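Local coordinates for DUF6844 domain-containing protein (Francisella tularensis subsp. tularensis, PDB 4QVR) that is of unknown function, carries a predicted signal sequence and is probably exported from the cytoplasm, at residues A138-A141 against F142-L146; G370-T374 against Q375-T379. All blocks are in the same frame, centred on the assembly; numbering follows the deposited sequence. Where two conformers were deposited one is given.

Interaction 1. Residues A138-A141 against F142-L146; sequences AQLA and FEKAL
Two successive turns of helix 134-159 meet here, and Q139 reaches along the helix to E143, four residues on. The Q139 amide donates from NE2 to E143 OE2 at 3.1 Å. The bond is somewhat bent, with an N-H...O angle of 145°. It meets the carboxylate oxygen on its anti side, and OE2 lies a little out of the amide plane. Amide and carboxylate planes are turned nearly perpendicular, 81° apart. The Q139 chain starts with CG anti to the backbone N (chi1 175°) and bends at chi2, which swings the amide round to the next turn. The E143 chain runs back toward Q139. E143 CG lies 3.4 Å from Q139 O, so the acid's stem rests on that carbonyl. Q139 NE2 is also bonded to OD1 of N363, so this nitrogen serves two acceptors. Q139 NE2 also lies at the edge of the F142 ring, 4.2 Å from F142 CD2.

On the exposed side, L140 and E143 cross at about a right angle, and L140 CD1 approaches E143 OE1 at 4.2 Å. The aliphatic stem of K144 passes over L140 O, with CG 3.6 Å from it. Its ammonium leaves the contact and bonds to T124 O. Beneath the side chains, the regular i to i+4 backbone bonds run from F142, E143, K144 and A145 back to A138, Q139, L140 and A141. The K144 N to L140 O bond, for example, measures 3.0 Å.

The helix segment sits between a sheet and another helix: A141, F142 and A145 pack on I267 and V269 of strand 264-273, while Q139 and F142 meet Y316 and, on helix 349-370, M359 and N363.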
loop_
_atom_site.group_PDB
_atom_site.type_symbol
_atom_site.label_atom_id
_atom_site.label_comp_id
_atom_site.label_asym_id
_atom_site.label_seq_id
_atom_site.Cartn_x
_atom_site.Cartn_y
_atom_site.Cartn_z
ATOM N N ALA A 138 13.623 -6.458 3.245
ATOM C CA ALA A 138 12.920 -5.234 3.610
ATOM C C ALA A 138 11.812 -4.932 2.620
ATOM O O ALA A 138 10.720 -4.540 3.005
ATOM C CB ALA A 138 13.892 -4.064 3.715
ATOM N N GLN A 139 12.083 -5.109 1.337
ATOM C CA GLN A 139 11.058 -4.843 0.339
ATOM C C GLN A 139 9.879 -5.806 0.514
ATOM O O GLN A 139 8.736 -5.415 0.382
ATOM C CB GLN A 139 11.636 -4.967 -1.050
ATOM C CG GLN A 139 10.604 -4.822 -2.174
ATOM C CD GLN A 139 9.968 -3.465 -2.208
ATOM O OE1 GLN A 139 10.452 -2.526 -1.554
ATOM N NE2 GLN A 139 8.894 -3.324 -2.993
ATOM N N LEU A 140 10.167 -7.073 0.793
ATOM C CA LEU A 140 9.113 -8.048 1.005
ATOM C C LEU A 140 8.261 -7.616 2.212
ATOM O O LEU A 140 7.031 -7.703 2.214
ATOM C CB LEU A 140 9.736 -9.413 1.268
ATOM C CG LEU A 140 8.720 -10.486 1.647
ATOM C CD1 LEU A 140 7.837 -10.793 0.460
ATOM C CD2 LEU A 140 9.406 -11.745 2.114
ATOM N N ALA A 141 8.942 -7.184 3.258
ATOM C CA ALA A 141 8.290 -6.737 4.484
ATOM C C ALA A 141 7.334 -5.559 4.197
ATOM O O ALA A 141 6.218 -5.499 4.744
ATOM C CB ALA A 141 9.348 -6.360 5.516
ATOM N N PHE A 142 7.770 -4.630 3.341
ATOM C CA PHE A 142 6.919 -3.512 2.946
ATOM C C PHE A 142 5.715 -4.043 2.199
ATOM O O PHE A 142 4.605 -3.617 2.453
ATOM C CB PHE A 142 7.633 -2.464 2.077
ATOM C CG PHE A 142 6.669 -1.543 1.372
ATOM C CD1 PHE A 142 5.956 -0.589 2.081
ATOM C CD2 PHE A 142 6.451 -1.647 0.008
ATOM C CE1 PHE A 142 5.021 0.222 1.442
ATOM C CE2 PHE A 142 5.547 -0.810 -0.642
ATOM C CZ PHE A 142 4.820 0.112 0.081
ATOM N N GLU A 143 5.926 -4.962 1.279
ATOM C CA GLU A 143 4.795 -5.511 0.498
ATOM C C GLU A 143 3.729 -6.136 1.386
ATOM O O GLU A 143 2.521 -5.961 1.162
ATOM C CB GLU A 143 5.289 -6.510 -0.555
ATOM C CG GLU A 143 6.037 -5.817 -1.723
ATOM C CD GLU A 143 6.916 -6.745 -2.574
ATOM O OE1 GLU A 143 6.804 -7.998 -2.482
ATOM O OE2 GLU A 143 7.746 -6.204 -3.344
ATOM N N LYS A 144 4.157 -6.843 2.409
ATOM C CA LYS A 144 3.203 -7.444 3.350
ATOM C C LYS A 144 2.492 -6.390 4.181
ATOM O O LYS A 144 1.319 -6.514 4.462
ATOM C CB LYS A 144 3.919 -8.388 4.310
ATOM C CG LYS A 144 4.417 -9.707 3.698
ATOM C CD LYS A 144 5.354 -10.277 4.747
ATOM C CE LYS A 144 5.748 -11.708 4.584
ATOM N NZ LYS A 144 6.536 -12.024 5.802
ATOM N N ALA A 145 3.234 -5.395 4.642
ATOM C CA ALA A 145 2.645 -4.305 5.381
ATOM C C ALA A 145 1.588 -3.595 4.510
ATOM O O ALA A 145 0.442 -3.346 4.934
ATOM C CB ALA A 145 3.723 -3.308 5.759
ATOM N N LEU A 146 1.965 -3.230 3.301
ATOM C CA LEU A 146 0.995 -2.519 2.410
ATOM C C LEU A 146 -0.275 -3.299 2.199
ATOM O O LEU A 146 -1.378 -2.764 2.321
ATOM C CB LEU A 146 1.605 -2.288 1.054
ATOM C CG LEU A 146 0.721 -1.577 0.018
ATOM C CD1 LEU A 146 0.358 -0.172 0.485
ATOM C CD2 LEU A 146 1.473 -1.528 -1.303
#

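Interaction 2. Residues G370-T374 against Q375-T379; sequences GQMST and QEALT
A chi1 of 62° sets S373 OG between its backbone N and carbonyl carbon, where it faces the first turn of the following helix. E376 N donates to S373 OG at 3.1 Å, with an N-H...O angle of 155°. E376 CG also lies close to the hydroxyl, 3.2 Å from S373 OG. The acid then reaches back over the preceding loop, and E376 OE1 comes to 3.6 Å from M372 CB. Its charge is paired elsewhere: OE1 forms a salt bridge with K416.

M372, a selenomethionine, bends at its last torsion and lays SE against A377. M372 SE is 3.8 Å from A377 CA and 4.1 Å from A377 CB. F245 of helix 224-246 touches both residues, so the M372 side chain packs where the loop, the new helix and helix 224-246 come together.

Backbone bonds then begin the helix, from A377 N to S373 O and from L378 N to T374 O. One turn later, T379 OG1 donates to Q375 O at 3.0 Å from above the carbonyl plane. That oxygen also accepts from T379 N.

This is a serine N-cap: S373 takes up an amide of the first turn of helix 374-385, and the apolar M372 just before it packs against that turn.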
loop_
_atom_site.group_PDB
_atom_site.type_symbol
_atom_site.label_atom_id
_atom_site.label_comp_id
_atom_site.label_asym_id
_atom_site.label_seq_id
_atom_site.Cartn_x
_atom_site.Cartn_y
_atom_site.Cartn_z
ATOM N N GLY A 370 -3.722 -2.106 -8.337
ATOM C CA GLY A 370 -4.693 -1.778 -7.270
ATOM C C GLY A 370 -5.845 -0.888 -7.707
ATOM O O GLY A 370 -6.859 -0.798 -7.034
ATOM N N GLN A 371 -5.669 -0.225 -8.838
ATOM C CA GLN A 371 -6.667 0.663 -9.412
ATOM C C GLN A 371 -7.424 -0.149 -10.421
ATOM O O GLN A 371 -7.380 0.124 -11.609
ATOM C CB GLN A 371 -5.949 1.850 -10.061
ATOM C CG GLN A 371 -5.038 2.560 -9.057
ATOM C CD GLN A 371 -4.306 3.752 -9.637
ATOM O OE1 GLN A 371 -4.319 3.981 -10.836
ATOM N NE2 GLN A 371 -3.654 4.515 -8.772
HETATM N N MSE A 372 -8.108 -1.169 -9.927
HETATM C CA MSE A 372 -8.842 -2.114 -10.776
HETATM C C MSE A 372 -10.193 -1.664 -11.243
HETATM O O MSE A 372 -10.826 -0.793 -10.636
HETATM C CB MSE A 372 -9.083 -3.378 -9.964
HETATM C CG MSE A 372 -10.074 -3.145 -8.826
HETATM SE SE MSE A 372 -9.946 -4.693 -7.627
HETATM C CE MSE A 372 -8.364 -4.152 -6.587
ATOM N N SER A 373 -10.670 -2.305 -12.306
ATOM C CA SER A 373 -11.976 -1.977 -12.857
ATOM C C SER A 373 -13.061 -2.367 -11.868
ATOM O O SER A 373 -12.810 -3.110 -10.911
ATOM C CB SER A 373 -12.217 -2.715 -14.174
ATOM O OG SER A 373 -12.203 -4.115 -13.967
ATOM N N THR A 374 -14.267 -1.865 -12.112
ATOM C CA THR A 374 -15.421 -2.170 -11.275
ATOM C C THR A 374 -15.777 -3.658 -11.361
ATOM O O THR A 374 -16.217 -4.261 -10.374
ATOM C CB THR A 374 -16.619 -1.329 -11.704
ATOM O OG1 THR A 374 -16.749 -1.418 -13.123
ATOM C CG2 THR A 374 -16.397 0.124 -11.325
ATOM N N GLN A 375 -15.569 -4.252 -12.531
ATOM C CA GLN A 375 -15.876 -5.656 -12.715
ATOM C C GLN A 375 -14.840 -6.508 -11.969
ATOM O O GLN A 375 -15.187 -7.520 -11.368
ATOM C CB GLN A 375 -15.921 -6.017 -14.208
ATOM C CG GLN A 375 -16.865 -7.175 -14.525
ATOM C CD GLN A 375 -16.487 -8.470 -13.827
ATOM O OE1 GLN A 375 -15.368 -8.966 -13.981
ATOM N NE2 GLN A 375 -17.429 -9.038 -13.074
ATOM N N GLU A 376 -13.573 -6.103 -12.000
ATOM C CA GLU A 376 -12.515 -6.849 -11.283
ATOM C C GLU A 376 -12.737 -6.813 -9.777
ATOM O O GLU A 376 -12.417 -7.767 -9.079
ATOM C CB GLU A 376 -11.113 -6.346 -11.642
ATOM C CG GLU A 376 -10.647 -6.795 -13.025
ATOM C CD GLU A 376 -9.223 -6.366 -13.369
ATOM O OE1 GLU A 376 -8.801 -5.260 -12.965
ATOM O OE2 GLU A 376 -8.530 -7.138 -14.075
ATOM N N ALA A 377 -13.284 -5.702 -9.289
ATOM C CA ALA A 377 -13.622 -5.556 -7.889
ATOM C C ALA A 377 -14.761 -6.520 -7.522
ATOM O O ALA A 377 -14.745 -7.126 -6.444
ATOM C CB ALA A 377 -14.021 -4.120 -7.586
ATOM N N LEU A 378 -15.740 -6.662 -8.422
ATOM C CA LEU A 378 -16.888 -7.566 -8.199
ATOM C C LEU A 378 -16.474 -9.042 -8.146
ATOM O O LEU A 378 -16.877 -9.780 -7.250
ATOM C CB LEU A 378 -17.950 -7.347 -9.275
ATOM C CG LEU A 378 -19.108 -8.347 -9.345
ATOM C CD1 LEU A 378 -19.898 -8.370 -8.048
ATOM C CD2 LEU A 378 -20.007 -8.023 -10.531
ATOM N N THR A 379 -15.634 -9.453 -9.085
ATOM C CA THR A 379 -15.164 -10.824 -9.145
ATOM C C THR A 379 -14.429 -11.203 -7.871
ATOM O O THR A 379 -14.599 -12.301 -7.356
ATOM C CB THR A 379 -14.255 -11.017 -10.365
ATOM O OG1 THR A 379 -14.924 -10.498 -11.519
ATOM C CG2 THR A 379 -13.925 -12.497 -10.579
#

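Overall arrangement
From the N terminus, the chain reaches interaction 1 early in helix 134-159, soon after strand 117-126. Interaction 2 comes more than 200 residues later, where helix 349-370 ends and helix 374-385 begins. Both are local contacts within continuous segments, so neither closes a long loop, and they follow in series without nesting or crossing. The centres of interactions 1 and 2 are about 23 Å apart, and about 9 Å separates the nearest atoms of interactions 1 and 2, so they do not meet. Helix 349-370 relates them: its side chains pack on interaction 1, and its end leads into interaction 2. The first contact sits against the three-stranded sheet, the second at the surface beside helix 224-246.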